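Local coordinates for protein putative leucoanthocyanidin reductase 1 (Vitis vinifera, PDB 3I6I) that probably catalyses the NADPH-dependent reduction of leucoanthocyanidins in flavonoid metabolism, holding the cofactor on a Rossmann fold, at residues T37-R42 and K60-V65; L97-L102 and R141-L146; A163-Y168 and E232-W237; H220-C225 and D292-T297. All blocks are in the same frame, centred on the assembly; numbering follows the deposited sequence.

Contact 1 of 4, residues T37-R42 and K60-V65; sequences TYILAR and KGAIIV. With NDP (NADPH dihydro-nicotinamide-adenine-dinucleotide phosphate), chain B.
Tyr38 and Ile63 stand side by side on one face of a parallel strand pair, pointing the same way. The CD1 methyl of Ile63 lies over the phenol face, 3.9 Å from the centroid of the Tyr38 ring, a CH-pi contact; CG1 sits beside the backbone N and chi2 (164°) extends CD1 over the ring. Val65 takes a different route, bringing its CG1 to the ring edge, in plane, 3.9 Å from Tyr38 CD1. Further along this face Leu40 and Val65 cross at about a right angle, with Leu40 CD1 3.7 Å from Val65 CG2. Ile39 and Ile64 point to the other face; there Ile39 CG1 meets Ala62 CB, and Ala41 CB lies 3.6 Å from Ile64 CG2, where Phe54 of helix 48-59 covers Ile39 and Ala41. Four backbone hydrogen bonds fix this register, Ile63 N to Thr37 O, Ile39 N to Ile63 O, Val65 N to Ile39 O and Ala41 N to Val65 O. Before them, water 1 joins Thr37 N to Gly61 O, just where Gly61 ends helix 48-59 in a Schellman motif. Arg42 then turns away from the sheet, bent at chi3 (-53°), which places NE 3.0 Å from O2X of the NADPH phosphate, while NH2 reaches O3X at 2.8 Å. Strand 37-41, helix 48-59 and strand 63-66 form a beta-alpha-beta unit of the Rossmann fold, and an arginine just past strand 37-41, the second strand of the fold, gripping the adenosine 2'-phosphate, is typical of NADPH-binding sites.

Contact 2 of 4, residues L97-L102 and R141-L146; sequences LDQIAL and RRVRQL. With NDP (NADPH dihydro-nicotinamide-adenine-dinucleotide phosphate), chain B.
Ile100 and Val143 mark the nearest approach of the two backbones, their CA atoms 6.6 Å apart where the beginning of helix 99-109 meets the middle of helix 133-149. Ile100 divides its branches between two partners. Its CG2 meets Leu146, 3.8 Å from the CD2 methyl, and the two side chains cross at about a right angle. The other branch, fully extended at chi2 (-180°), carries CD1 to Arg142, whose NE is 3.9 Å away; here too the chains cross nearly at right angles. Arg142 therefore contributes the end of its aliphatic stem as well as its NE, and Leu97 CD2 adds looser contacts with Arg142 CD and Val143 CG2. On the inner side Gln99 crosses Val143 at about a right angle, its NE2 3.9 Å from Val143 CG2. That amide is held in its rotation by other partners: OE1 accepts from Ser89 OG and Ser118 N, and NE2 bonds to Ile96 O. Asp98 points away from helix 133-149 toward the cofactor, and its OD2 accepts a hydrogen bond from adenine N6A of NADPH at 3.3 Å. Around the pair, Gln99 and Leu102 rest on Phe115 of strand 114-116, Ala101 and Leu102 touch helix 72-81, and Arg144 forms a salt bridge with Glu119 while meeting Tyr156 of strand 155-158 in a cation-pi contact.

Contact 3 of 4, residues A163-Y168 and E232-W237; sequences ASWPYY and ELASVW
The 2.9 Å hydrogen bond from Val236 N to Glu232 O holds the helical turn on which Leu233 and Ala234 face Trp165 and Pro166. Across the contact itself no hydrogen bond forms, and the fit is apolar. Leu233 CD2 is the atom shared most widely: it meets Pro166 tip to tip, only 3.4 Å from Pro166 CD, a tight carbon pair, and it also lies 3.8 Å from Trp165 CE3. Trp165 and Leu233 slide past each other in opposite directions. In Trp165, CG is anti to the backbone N (chi1 -173°); the CZ3-CH2 rim of the indole lies against the helix backbone, and Ala234 N stands at that edge, near the ring plane, 3.7 Å from Trp165 CZ3. The CB of Ala234 follows at 4.0 Å from Trp165 CH2. One face of the indole is covered by Pro166 CD, offset toward the rim, while Trp165 CD1 sits over the centre of the Tyr167 ring. Phe183 and Pro179 also pack against the tryptophan. The chain bends sharply at Pro166, the centre of an inverse gamma turn, closed by a weak bond from Tyr167 N to Trp165 O; the turn lies in the loop that follows NADPH-binding Ile162, and this loop packs on helix 230-241.

Contact 4 of 4, residues H220-C225 and D292-T297; sequences HFRPSC and DVEVTT
Glu294 and Arg222 meet in the tight half of this contact, where one carboxylate oxygen is gripped from two sides. Arg222 N donates to Glu294 OE2 at 2.9 Å, on the anti side, and Thr296 N reaches the same oxygen at 3.0 Å from the opposite face of the carboxylate plane. The glutamate chain bends at chi2 (-81°), which turns CD back over the start of helix 295-298. Glu294 is thus the N-cap of that helix, and its charge is probably favoured there by the helix end. Beside it the backbones pair in parallel, His220 N to Val293 O and Val295 N to His220 O, as strand 217-220 runs next to edge strand 292-294 in a three-stranded parallel sheet completed by strand 155-158. His220 adds a side-chain bond: NE2 donates in its ring plane to Asp292 OD1 at 2.9 Å, but meets the oxygen from above the carboxylate plane, the two planes being 54° apart. Asp292 OD2 has a second partner in Arg126. The far end is looser. Thr296 CG2 only brushes Pro223 CA at 3.8 Å, and beyond it, beside exposed Ser224, water 2 takes over, accepting from Ser224 N at 2.9 Å and donating to Thr296 OG1 at 3.1 Å.

Overall arrangement
Along the chain, contact 1 closes before contact 2 opens, and both precede contacts 3 and 4, whose segments alternate. The first two belong to the cofactor-binding part: contact 1 lies in the five-stranded parallel sheet, contact 2 joins two helices near it, and with centres about 23 Å apart both touch the same NADPH. Contacts 3 and 4 lie beyond, about 20 Å apart between centres; contact 4 joins strands 217-220 and 292-294 of the three-stranded sheet, while contact 3 fastens a loop to helix 230-241. Contact 3 is about 34 Å from contact 1 between centres, across the chain's centre. The interleaving folds these late segments together; Arg222 lies near NADPH-binding Asn160, and Ser164 near Ile162.

Contact 1 of 4, residues T37-R42 and K60-V65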
# COMPACT_ATOMS: atom_id res chain seq x y z
N THR A 37 -17.58 -4.04 -9.07
CA THR A 37 -16.88 -3.33 -8.03
C THR A 37 -17.79 -2.43 -7.23
O THR A 37 -18.46 -1.57 -7.79
CB THR A 37 -15.70 -2.50 -8.60
OG1 THR A 37 -14.81 -3.38 -9.30
CG2 THR A 37 -14.93 -1.80 -7.48
N TYR A 38 -17.80 -2.63 -5.91
CA TYR A 38 -18.65 -1.89 -5.00
C TYR A 38 -17.73 -1.07 -4.11
O TYR A 38 -16.72 -1.58 -3.64
CB TYR A 38 -19.48 -2.83 -4.11
CG TYR A 38 -20.54 -3.63 -4.84
CD1 TYR A 38 -21.90 -3.33 -4.72
CD2 TYR A 38 -20.17 -4.66 -5.70
CE1 TYR A 38 -22.84 -4.05 -5.40
CE2 TYR A 38 -21.09 -5.37 -6.39
CZ TYR A 38 -22.43 -5.08 -6.25
OH TYR A 38 -23.33 -5.83 -6.96
N ILE A 39 -18.08 0.18 -3.88
CA ILE A 39 -17.22 1.12 -3.18
C ILE A 39 -17.93 1.60 -1.93
O ILE A 39 -19.03 2.17 -2.03
CB ILE A 39 -16.92 2.33 -4.10
CG1 ILE A 39 -16.11 1.88 -5.35
CG2 ILE A 39 -16.23 3.47 -3.35
CD1 ILE A 39 -14.85 1.17 -5.05
N LEU A 40 -17.31 1.38 -0.77
CA LEU A 40 -17.90 1.80 0.49
C LEU A 40 -17.68 3.29 0.69
O LEU A 40 -16.58 3.76 0.53
CB LEU A 40 -17.28 1.01 1.65
CG LEU A 40 -17.94 1.04 3.04
CD1 LEU A 40 -19.41 0.55 2.96
CD2 LEU A 40 -17.12 0.14 3.97
N ALA A 41 -18.76 4.03 1.00
CA ALA A 41 -18.71 5.47 1.19
C ALA A 41 -19.24 5.83 2.58
O ALA A 41 -20.26 5.30 3.02
CB ALA A 41 -19.58 6.18 0.13
N ARG A 42 -18.53 6.74 3.26
CA ARG A 42 -19.01 7.36 4.49
C ARG A 42 -20.21 8.21 4.14
O ARG A 42 -20.16 9.01 3.21
CB ARG A 42 -17.91 8.27 5.05
CG ARG A 42 -18.19 8.94 6.39
CD ARG A 42 -16.96 9.75 6.87
NE ARG A 42 -15.73 8.95 6.90
CZ ARG A 42 -15.32 8.18 7.92
NH1 ARG A 42 -16.02 8.07 9.04
NH2 ARG A 42 -14.18 7.50 7.80
N LYS A 60 -17.05 4.72 -14.28
CA LYS A 60 -16.43 3.44 -14.65
C LYS A 60 -17.31 2.23 -14.26
O LYS A 60 -16.98 1.09 -14.59
CB LYS A 60 -15.04 3.31 -14.02
CG LYS A 60 -14.02 4.34 -14.53
CD LYS A 60 -12.57 3.92 -14.24
CE LYS A 60 -11.64 5.14 -14.15
NZ LYS A 60 -10.51 5.10 -15.14
N GLY A 61 -18.42 2.48 -13.58
CA GLY A 61 -19.40 1.41 -13.30
C GLY A 61 -19.43 0.95 -11.86
O GLY A 61 -20.07 -0.05 -11.54
N ALA A 62 -18.77 1.69 -10.98
CA ALA A 62 -18.75 1.37 -9.54
C ALA A 62 -20.13 1.52 -8.94
O ALA A 62 -20.89 2.39 -9.34
CB ALA A 62 -17.75 2.29 -8.80
N ILE A 63 -20.46 0.66 -7.97
CA ILE A 63 -21.73 0.76 -7.25
C ILE A 63 -21.39 1.28 -5.87
O ILE A 63 -20.63 0.64 -5.13
CB ILE A 63 -22.43 -0.59 -7.14
CG1 ILE A 63 -22.79 -1.09 -8.55
CG2 ILE A 63 -23.68 -0.49 -6.23
CD1 ILE A 63 -23.12 -2.55 -8.60
N ILE A 64 -21.90 2.45 -5.52
CA ILE A 64 -21.62 3.02 -4.20
C ILE A 64 -22.57 2.42 -3.15
O ILE A 64 -23.79 2.37 -3.36
CB ILE A 64 -21.68 4.55 -4.21
CG1 ILE A 64 -20.65 5.11 -5.20
CG2 ILE A 64 -21.38 5.09 -2.83
CD1 ILE A 64 -20.57 6.63 -5.22
N VAL A 65 -21.99 1.99 -2.04
CA VAL A 65 -22.69 1.48 -0.85
C VAL A 65 -22.25 2.27 0.39
O VAL A 65 -21.09 2.61 0.55
CB VAL A 65 -22.46 -0.04 -0.64
CG1 VAL A 65 -22.83 -0.82 -1.91
CG2 VAL A 65 -21.04 -0.32 -0.28
PA NDP B . -5.90 7.27 3.13
O1A NDP B . -5.99 8.04 4.43
O2A NDP B . -5.37 8.07 1.80
O5B NDP B . -7.27 6.57 2.66
C5B NDP B . -8.03 5.85 3.58
C4B NDP B . -9.36 5.49 3.02
O4B NDP B . -9.96 4.70 4.12
C3B NDP B . -10.27 6.72 2.81
O3B NDP B . -11.15 6.54 1.67
C2B NDP B . -11.09 6.77 4.09
O2B NDP B . -12.35 7.39 3.84
C1B NDP B . -11.30 5.28 4.33
N9A NDP B . -11.72 4.89 5.67
C8A NDP B . -11.04 5.12 6.80
N7A NDP B . -11.71 4.60 7.83
C5A NDP B . -12.82 4.02 7.35
C6A NDP B . -13.88 3.34 7.95
N6A NDP B . -13.90 3.13 9.27
N1A NDP B . -14.88 2.88 7.17
C2A NDP B . -14.85 3.06 5.85
N3A NDP B . -13.84 3.70 5.24
C4A NDP B . -12.83 4.20 5.98
O3 NDP B . -4.90 6.04 3.37
PN NDP B . -3.57 5.59 2.53
O1N NDP B . -3.71 5.33 1.08
O2N NDP B . -2.47 6.62 3.00
O5D NDP B . -3.21 4.24 3.39
C5D NDP B . -3.80 2.98 3.03
C4D NDP B . -2.87 1.87 3.43
O4D NDP B . -1.74 2.02 2.52
C3D NDP B . -2.32 1.96 4.83
O3D NDP B . -2.14 0.64 5.33
C2D NDP B . -0.96 2.59 4.62
O2D NDP B . -0.09 2.08 5.61
C1D NDP B . -0.53 2.02 3.26
N1N NDP B . 0.32 2.93 2.41
C2N NDP B . 1.44 2.44 1.70
C3N NDP B . 2.37 3.29 1.26
C7N NDP B . 3.58 2.75 0.47
O7N NDP B . 3.67 1.54 0.19
N7N NDP B . 4.45 3.65 0.03
C4N NDP B . 2.23 4.79 1.54
C5N NDP B . 0.76 5.16 1.77
C6N NDP B . -0.13 4.24 2.11
P2B NDP B . -12.66 8.88 4.56
O1X NDP B . -11.78 9.92 3.95
O2X NDP B . -14.23 9.06 4.35
O3X NDP B . -12.38 8.70 6.10
O HOH W 1 -19.00 -2.55 -10.92

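Contact 2 of 4, residues L97-L102 and R141-L146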
# COMPACT_ATOMS: atom_id res chain seq x y z
N LEU A 97 -7.29 -0.57 13.25
CA LEU A 97 -8.14 -1.41 14.15
C LEU A 97 -9.67 -1.30 13.86
O LEU A 97 -10.46 -2.12 14.34
CB LEU A 97 -7.82 -1.14 15.58
CG LEU A 97 -6.43 -1.44 16.06
CD1 LEU A 97 -6.32 -1.11 17.54
CD2 LEU A 97 -6.04 -2.86 15.75
N ASP A 98 -10.07 -0.35 13.02
CA ASP A 98 -11.45 -0.30 12.50
C ASP A 98 -11.74 -1.56 11.70
O ASP A 98 -12.90 -1.91 11.44
CB ASP A 98 -11.68 0.92 11.59
CG ASP A 98 -11.71 2.27 12.34
OD1 ASP A 98 -11.80 2.29 13.58
OD2 ASP A 98 -11.67 3.32 11.64
N GLN A 99 -10.69 -2.26 11.27
CA GLN A 99 -10.86 -3.49 10.52
C GLN A 99 -11.34 -4.67 11.39
O GLN A 99 -11.80 -5.67 10.84
CB GLN A 99 -9.55 -3.86 9.83
CG GLN A 99 -9.19 -2.91 8.72
CD GLN A 99 -7.85 -3.21 8.11
OE1 GLN A 99 -7.75 -3.60 6.93
NE2 GLN A 99 -6.81 -3.09 8.92
N ILE A 100 -11.24 -4.55 12.71
CA ILE A 100 -11.61 -5.64 13.60
C ILE A 100 -13.07 -6.00 13.42
O ILE A 100 -13.41 -7.19 13.22
CB ILE A 100 -11.30 -5.33 15.06
CG1 ILE A 100 -9.78 -5.28 15.29
CG2 ILE A 100 -11.92 -6.38 16.00
CD1 ILE A 100 -9.41 -4.99 16.70
N ALA A 101 -13.95 -5.00 13.44
CA ALA A 101 -15.39 -5.26 13.21
C ALA A 101 -15.66 -5.84 11.82
O ALA A 101 -16.50 -6.71 11.65
CB ALA A 101 -16.24 -4.00 13.42
N LEU A 102 -14.93 -5.36 10.81
CA LEU A 102 -15.06 -5.92 9.47
C LEU A 102 -14.69 -7.40 9.40
O LEU A 102 -15.39 -8.17 8.72
CB LEU A 102 -14.19 -5.14 8.46
CG LEU A 102 -14.23 -5.56 7.00
CD1 LEU A 102 -15.63 -5.55 6.39
CD2 LEU A 102 -13.23 -4.68 6.16
N ARG A 141 -0.40 -6.48 12.59
CA ARG A 141 -0.14 -7.85 13.01
C ARG A 141 -1.34 -8.43 13.74
O ARG A 141 -1.67 -9.60 13.56
CB ARG A 141 1.06 -7.92 13.94
CG ARG A 141 2.39 -7.68 13.25
CD ARG A 141 3.45 -7.58 14.27
NE ARG A 141 4.72 -7.15 13.72
CZ ARG A 141 5.72 -6.65 14.43
NH1 ARG A 141 5.64 -6.57 15.74
NH2 ARG A 141 6.83 -6.28 13.83
N ARG A 142 -1.97 -7.59 14.56
CA ARG A 142 -3.17 -7.97 15.32
C ARG A 142 -4.31 -8.27 14.34
O ARG A 142 -5.03 -9.26 14.48
CB ARG A 142 -3.52 -6.87 16.33
CG ARG A 142 -4.45 -7.31 17.46
CD ARG A 142 -5.82 -6.98 17.18
NE ARG A 142 -6.70 -7.17 18.36
CZ ARG A 142 -7.38 -8.28 18.66
NH1 ARG A 142 -7.28 -9.41 17.93
NH2 ARG A 142 -8.18 -8.26 19.73
N VAL A 143 -4.47 -7.47 13.31
CA VAL A 143 -5.46 -7.74 12.29
C VAL A 143 -5.14 -9.07 11.56
O VAL A 143 -6.04 -9.87 11.36
CB VAL A 143 -5.62 -6.61 11.33
CG1 VAL A 143 -6.45 -7.00 10.11
CG2 VAL A 143 -6.22 -5.37 12.07
N ARG A 144 -3.89 -9.32 11.26
CA ARG A 144 -3.54 -10.58 10.56
C ARG A 144 -3.86 -11.79 11.45
O ARG A 144 -4.40 -12.80 10.96
CB ARG A 144 -2.05 -10.64 10.24
CG ARG A 144 -1.52 -9.77 9.13
CD ARG A 144 -0.08 -10.11 8.86
NE ARG A 144 0.47 -9.32 7.76
CZ ARG A 144 1.60 -9.63 7.10
NH1 ARG A 144 2.34 -10.68 7.42
NH2 ARG A 144 2.02 -8.85 6.13
N GLN A 145 -3.54 -11.66 12.75
CA GLN A 145 -3.81 -12.74 13.75
C GLN A 145 -5.31 -13.01 13.75
O GLN A 145 -5.74 -14.17 13.66
CB GLN A 145 -3.28 -12.38 15.16
CG GLN A 145 -3.92 -13.14 16.35
CD GLN A 145 -5.11 -12.36 17.01
OE1 GLN A 145 -4.99 -11.14 17.26
NE2 GLN A 145 -6.28 -13.04 17.21
N LEU A 146 -6.11 -11.96 13.88
CA LEU A 146 -7.58 -12.11 13.83
C LEU A 146 -8.10 -12.74 12.53
O LEU A 146 -8.95 -13.67 12.56
CB LEU A 146 -8.29 -10.78 14.10
CG LEU A 146 -9.80 -10.89 14.33
CD1 LEU A 146 -10.11 -11.77 15.53
CD2 LEU A 146 -10.39 -9.49 14.50
PA NDP B . -5.90 7.27 3.13
O1A NDP B . -5.99 8.04 4.43
O2A NDP B . -5.37 8.07 1.80
O5B NDP B . -7.27 6.57 2.66
C5B NDP B . -8.03 5.85 3.58
C4B NDP B . -9.36 5.49 3.02
O4B NDP B . -9.96 4.70 4.12
C3B NDP B . -10.27 6.72 2.81
O3B NDP B . -11.15 6.54 1.67
C2B NDP B . -11.09 6.77 4.09
O2B NDP B . -12.35 7.39 3.84
C1B NDP B . -11.30 5.28 4.33
N9A NDP B . -11.72 4.89 5.67
C8A NDP B . -11.04 5.12 6.80
N7A NDP B . -11.71 4.60 7.83
C5A NDP B . -12.82 4.02 7.35
C6A NDP B . -13.88 3.34 7.95
N6A NDP B . -13.90 3.13 9.27
N1A NDP B . -14.88 2.88 7.17
C2A NDP B . -14.85 3.06 5.85
N3A NDP B . -13.84 3.70 5.24
C4A NDP B . -12.83 4.20 5.98
O3 NDP B . -4.90 6.04 3.37
PN NDP B . -3.57 5.59 2.53
O1N NDP B . -3.71 5.33 1.08
O2N NDP B . -2.47 6.62 3.00
O5D NDP B . -3.21 4.24 3.39
C5D NDP B . -3.80 2.98 3.03
C4D NDP B . -2.87 1.87 3.43
O4D NDP B . -1.74 2.02 2.52
C3D NDP B . -2.32 1.96 4.83
O3D NDP B . -2.14 0.64 5.33
C2D NDP B . -0.96 2.59 4.62
O2D NDP B . -0.09 2.08 5.61
C1D NDP B . -0.53 2.02 3.26
N1N NDP B . 0.32 2.93 2.41
C2N NDP B . 1.44 2.44 1.70
C3N NDP B . 2.37 3.29 1.26
C7N NDP B . 3.58 2.75 0.47
O7N NDP B . 3.67 1.54 0.19
N7N NDP B . 4.45 3.65 0.03
C4N NDP B . 2.23 4.79 1.54
C5N NDP B . 0.76 5.16 1.77
C6N NDP B . -0.13 4.24 2.11
P2B NDP B . -12.66 8.88 4.56
O1X NDP B . -11.78 9.92 3.95
O2X NDP B . -14.23 9.06 4.35
O3X NDP B . -12.38 8.70 6.10

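Contact 3 of 4, residues A163-Y168 and E232-W237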
# COMPACT_ATOMS: atom_id res chain seq x y z
N ALA A 163 6.37 4.90 -5.95
CA ALA A 163 7.43 5.53 -6.69
C ALA A 163 7.36 7.05 -6.61
O ALA A 163 7.07 7.73 -7.57
CB ALA A 163 7.41 5.10 -8.08
N SER A 164 7.64 7.57 -5.43
CA SER A 164 7.70 9.00 -5.21
C SER A 164 9.03 9.24 -4.54
O SER A 164 9.76 8.29 -4.24
CB SER A 164 6.56 9.47 -4.30
OG SER A 164 6.54 8.76 -3.08
N TRP A 165 9.37 10.50 -4.35
CA TRP A 165 10.59 10.83 -3.64
C TRP A 165 10.31 10.56 -2.15
O TRP A 165 9.32 11.05 -1.63
CB TRP A 165 11.08 12.28 -3.87
CG TRP A 165 12.41 12.41 -3.23
CD1 TRP A 165 12.65 12.78 -1.95
CD2 TRP A 165 13.66 12.01 -3.78
NE1 TRP A 165 13.99 12.69 -1.68
CE2 TRP A 165 14.64 12.23 -2.79
CE3 TRP A 165 14.06 11.51 -5.03
CZ2 TRP A 165 15.99 11.96 -3.00
CZ3 TRP A 165 15.41 11.25 -5.23
CH2 TRP A 165 16.35 11.46 -4.23
N PRO A 166 11.16 9.75 -1.47
CA PRO A 166 11.02 9.41 -0.04
C PRO A 166 11.51 10.50 0.92
O PRO A 166 12.63 10.45 1.42
CB PRO A 166 11.90 8.17 0.09
CG PRO A 166 12.94 8.34 -0.92
CD PRO A 166 12.30 9.03 -2.09
N TYR A 167 10.69 11.52 1.15
CA TYR A 167 11.02 12.51 2.17
C TYR A 167 10.74 11.94 3.57
O TYR A 167 9.86 11.13 3.72
CB TYR A 167 10.15 13.74 1.97
CG TYR A 167 10.46 14.51 0.72
CD1 TYR A 167 11.56 15.37 0.67
CD2 TYR A 167 9.64 14.40 -0.40
CE1 TYR A 167 11.84 16.10 -0.48
CE2 TYR A 167 9.91 15.13 -1.56
CZ TYR A 167 11.00 15.97 -1.59
OH TYR A 167 11.29 16.71 -2.72
N TYR A 168 11.46 12.42 4.58
CA TYR A 168 11.37 11.81 5.94
C TYR A 168 10.04 12.11 6.65
O TYR A 168 9.67 11.37 7.57
CB TYR A 168 12.50 12.30 6.85
CG TYR A 168 12.23 13.63 7.52
CD1 TYR A 168 11.85 13.70 8.87
CD2 TYR A 168 12.32 14.82 6.81
CE1 TYR A 168 11.60 14.95 9.51
CE2 TYR A 168 12.08 16.06 7.42
CZ TYR A 168 11.70 16.12 8.78
OH TYR A 168 11.46 17.36 9.41
N GLU A 232 20.99 6.18 -6.29
CA GLU A 232 20.57 5.86 -7.64
C GLU A 232 19.30 6.63 -8.01
O GLU A 232 19.18 7.14 -9.13
CB GLU A 232 20.39 4.33 -7.78
CG GLU A 232 21.73 3.57 -7.62
CD GLU A 232 21.57 2.05 -7.53
OE1 GLU A 232 20.56 1.53 -7.00
OE2 GLU A 232 22.47 1.35 -8.05
N LEU A 233 18.39 6.74 -7.05
CA LEU A 233 17.12 7.41 -7.22
C LEU A 233 17.39 8.89 -7.53
O LEU A 233 16.82 9.47 -8.49
CB LEU A 233 16.27 7.24 -5.96
CG LEU A 233 14.77 7.57 -6.10
CD1 LEU A 233 14.01 6.48 -6.94
CD2 LEU A 233 14.07 7.71 -4.70
N ALA A 234 18.30 9.48 -6.76
CA ALA A 234 18.80 10.83 -7.06
C ALA A 234 19.32 10.98 -8.46
O ALA A 234 18.99 11.93 -9.19
CB ALA A 234 19.89 11.22 -6.05
N SER A 235 20.16 10.04 -8.89
CA SER A 235 20.70 10.10 -10.23
C SER A 235 19.65 10.01 -11.34
O SER A 235 19.79 10.69 -12.35
CB SER A 235 21.79 9.06 -10.41
OG SER A 235 22.85 9.31 -9.50
N VAL A 236 18.60 9.21 -11.15
CA VAL A 236 17.51 9.17 -12.11
C VAL A 236 16.85 10.54 -12.24
O VAL A 236 16.52 11.00 -13.32
CB VAL A 236 16.40 8.16 -11.75
CG1 VAL A 236 15.33 8.24 -12.83
CG2 VAL A 236 16.96 6.74 -11.62
N TRP A 237 16.67 11.22 -11.11
CA TRP A 237 16.05 12.54 -11.14
C TRP A 237 16.92 13.57 -11.84
O TRP A 237 16.42 14.37 -12.63
CB TRP A 237 15.65 12.99 -9.73
CG TRP A 237 14.94 14.28 -9.70
CD1 TRP A 237 15.34 15.43 -9.07
CD2 TRP A 237 13.70 14.59 -10.35
NE1 TRP A 237 14.44 16.43 -9.29
CE2 TRP A 237 13.41 15.94 -10.05
CE3 TRP A 237 12.81 13.86 -11.14
CZ2 TRP A 237 12.26 16.58 -10.54
CZ3 TRP A 237 11.67 14.51 -11.63
CH2 TRP A 237 11.41 15.84 -11.32

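Contact 4 of 4, residues H220-C225 and D292-T297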
# COMPACT_ATOMS: atom_id res chain seq x y z
N HIS A 220 4.85 -10.25 -2.42
CA HIS A 220 5.95 -9.27 -2.33
C HIS A 220 6.18 -8.66 -3.71
O HIS A 220 6.22 -9.38 -4.71
CB HIS A 220 7.22 -9.91 -1.79
CG HIS A 220 7.01 -10.60 -0.46
ND1 HIS A 220 7.05 -9.90 0.73
CD2 HIS A 220 6.69 -11.87 -0.16
CE1 HIS A 220 6.79 -10.74 1.72
NE2 HIS A 220 6.60 -11.95 1.22
N PHE A 221 6.32 -7.33 -3.77
CA PHE A 221 6.58 -6.68 -5.03
C PHE A 221 8.07 -6.38 -5.16
O PHE A 221 8.56 -5.41 -4.57
CB PHE A 221 5.79 -5.38 -5.22
CG PHE A 221 4.30 -5.54 -5.47
CD1 PHE A 221 3.51 -6.36 -4.67
CD2 PHE A 221 3.67 -4.76 -6.44
CE1 PHE A 221 2.14 -6.48 -4.91
CE2 PHE A 221 2.27 -4.84 -6.67
CZ PHE A 221 1.52 -5.72 -5.88
N ARG A 222 8.78 -7.16 -5.96
CA ARG A 222 10.22 -6.96 -6.13
C ARG A 222 10.63 -6.82 -7.59
O ARG A 222 11.44 -7.64 -8.09
CB ARG A 222 10.99 -8.09 -5.49
CG ARG A 222 10.76 -8.24 -4.01
CD ARG A 222 11.80 -9.15 -3.40
NE ARG A 222 11.83 -9.05 -1.94
CZ ARG A 222 12.65 -9.75 -1.15
NH1 ARG A 222 13.44 -10.70 -1.65
NH2 ARG A 222 12.66 -9.56 0.16
N PRO A 223 10.09 -5.78 -8.27
CA PRO A 223 10.52 -5.55 -9.64
C PRO A 223 12.02 -5.20 -9.71
O PRO A 223 12.48 -4.16 -9.18
CB PRO A 223 9.63 -4.38 -10.09
CG PRO A 223 9.37 -3.61 -8.82
CD PRO A 223 9.14 -4.75 -7.84
N SER A 224 12.79 -6.08 -10.34
CA SER A 224 14.24 -5.96 -10.33
C SER A 224 14.75 -4.62 -10.92
O SER A 224 15.77 -4.10 -10.49
CB SER A 224 14.92 -7.16 -11.02
OG SER A 224 14.57 -7.19 -12.41
N CYS A 225 14.05 -4.06 -11.90
CA CYS A 225 14.53 -2.84 -12.55
C CYS A 225 14.25 -1.59 -11.72
O CYS A 225 14.74 -0.48 -12.04
CB CYS A 225 13.91 -2.67 -13.90
SG CYS A 225 14.42 -3.95 -15.10
N ASP A 292 5.30 -17.28 0.84
CA ASP A 292 5.66 -16.00 0.21
C ASP A 292 5.68 -16.19 -1.31
O ASP A 292 6.19 -17.21 -1.78
CB ASP A 292 7.04 -15.54 0.67
CG ASP A 292 7.11 -15.34 2.15
OD1 ASP A 292 6.42 -14.43 2.64
OD2 ASP A 292 7.87 -16.09 2.81
N VAL A 293 5.10 -15.27 -2.06
CA VAL A 293 5.21 -15.28 -3.52
C VAL A 293 5.66 -13.89 -3.98
O VAL A 293 5.52 -12.91 -3.23
CB VAL A 293 3.91 -15.73 -4.26
CG1 VAL A 293 3.65 -17.25 -4.07
CG2 VAL A 293 2.66 -14.94 -3.81
N GLU A 294 6.19 -13.82 -5.20
CA GLU A 294 6.68 -12.51 -5.71
C GLU A 294 5.97 -12.15 -7.02
O GLU A 294 5.84 -12.98 -7.92
CB GLU A 294 8.18 -12.58 -5.87
CG GLU A 294 8.86 -11.23 -6.01
CD GLU A 294 8.79 -10.67 -7.44
OE1 GLU A 294 9.13 -11.40 -8.40
OE2 GLU A 294 8.36 -9.51 -7.59
N VAL A 295 5.51 -10.91 -7.11
CA VAL A 295 4.70 -10.45 -8.23
C VAL A 295 5.25 -10.69 -9.62
O VAL A 295 4.52 -11.14 -10.50
CB VAL A 295 4.38 -8.94 -8.09
CG1 VAL A 295 3.43 -8.49 -9.23
CG2 VAL A 295 3.79 -8.70 -6.80
N THR A 296 6.53 -10.38 -9.85
CA THR A 296 7.11 -10.52 -11.15
C THR A 296 7.26 -11.98 -11.61
O THR A 296 7.26 -12.24 -12.79
CB THR A 296 8.46 -9.79 -11.36
OG1 THR A 296 9.51 -10.48 -10.71
CG2 THR A 296 8.37 -8.40 -10.85
N THR A 297 7.34 -12.93 -10.68
CA THR A 297 7.37 -14.35 -11.06
C THR A 297 5.95 -14.93 -11.18
O THR A 297 5.73 -15.87 -11.97
CB THR A 297 8.29 -15.15 -10.13
OG1 THR A 297 7.79 -15.18 -8.82
CG2 THR A 297 9.68 -14.53 -10.09
O HOH W 2 11.78 -8.57 -11.43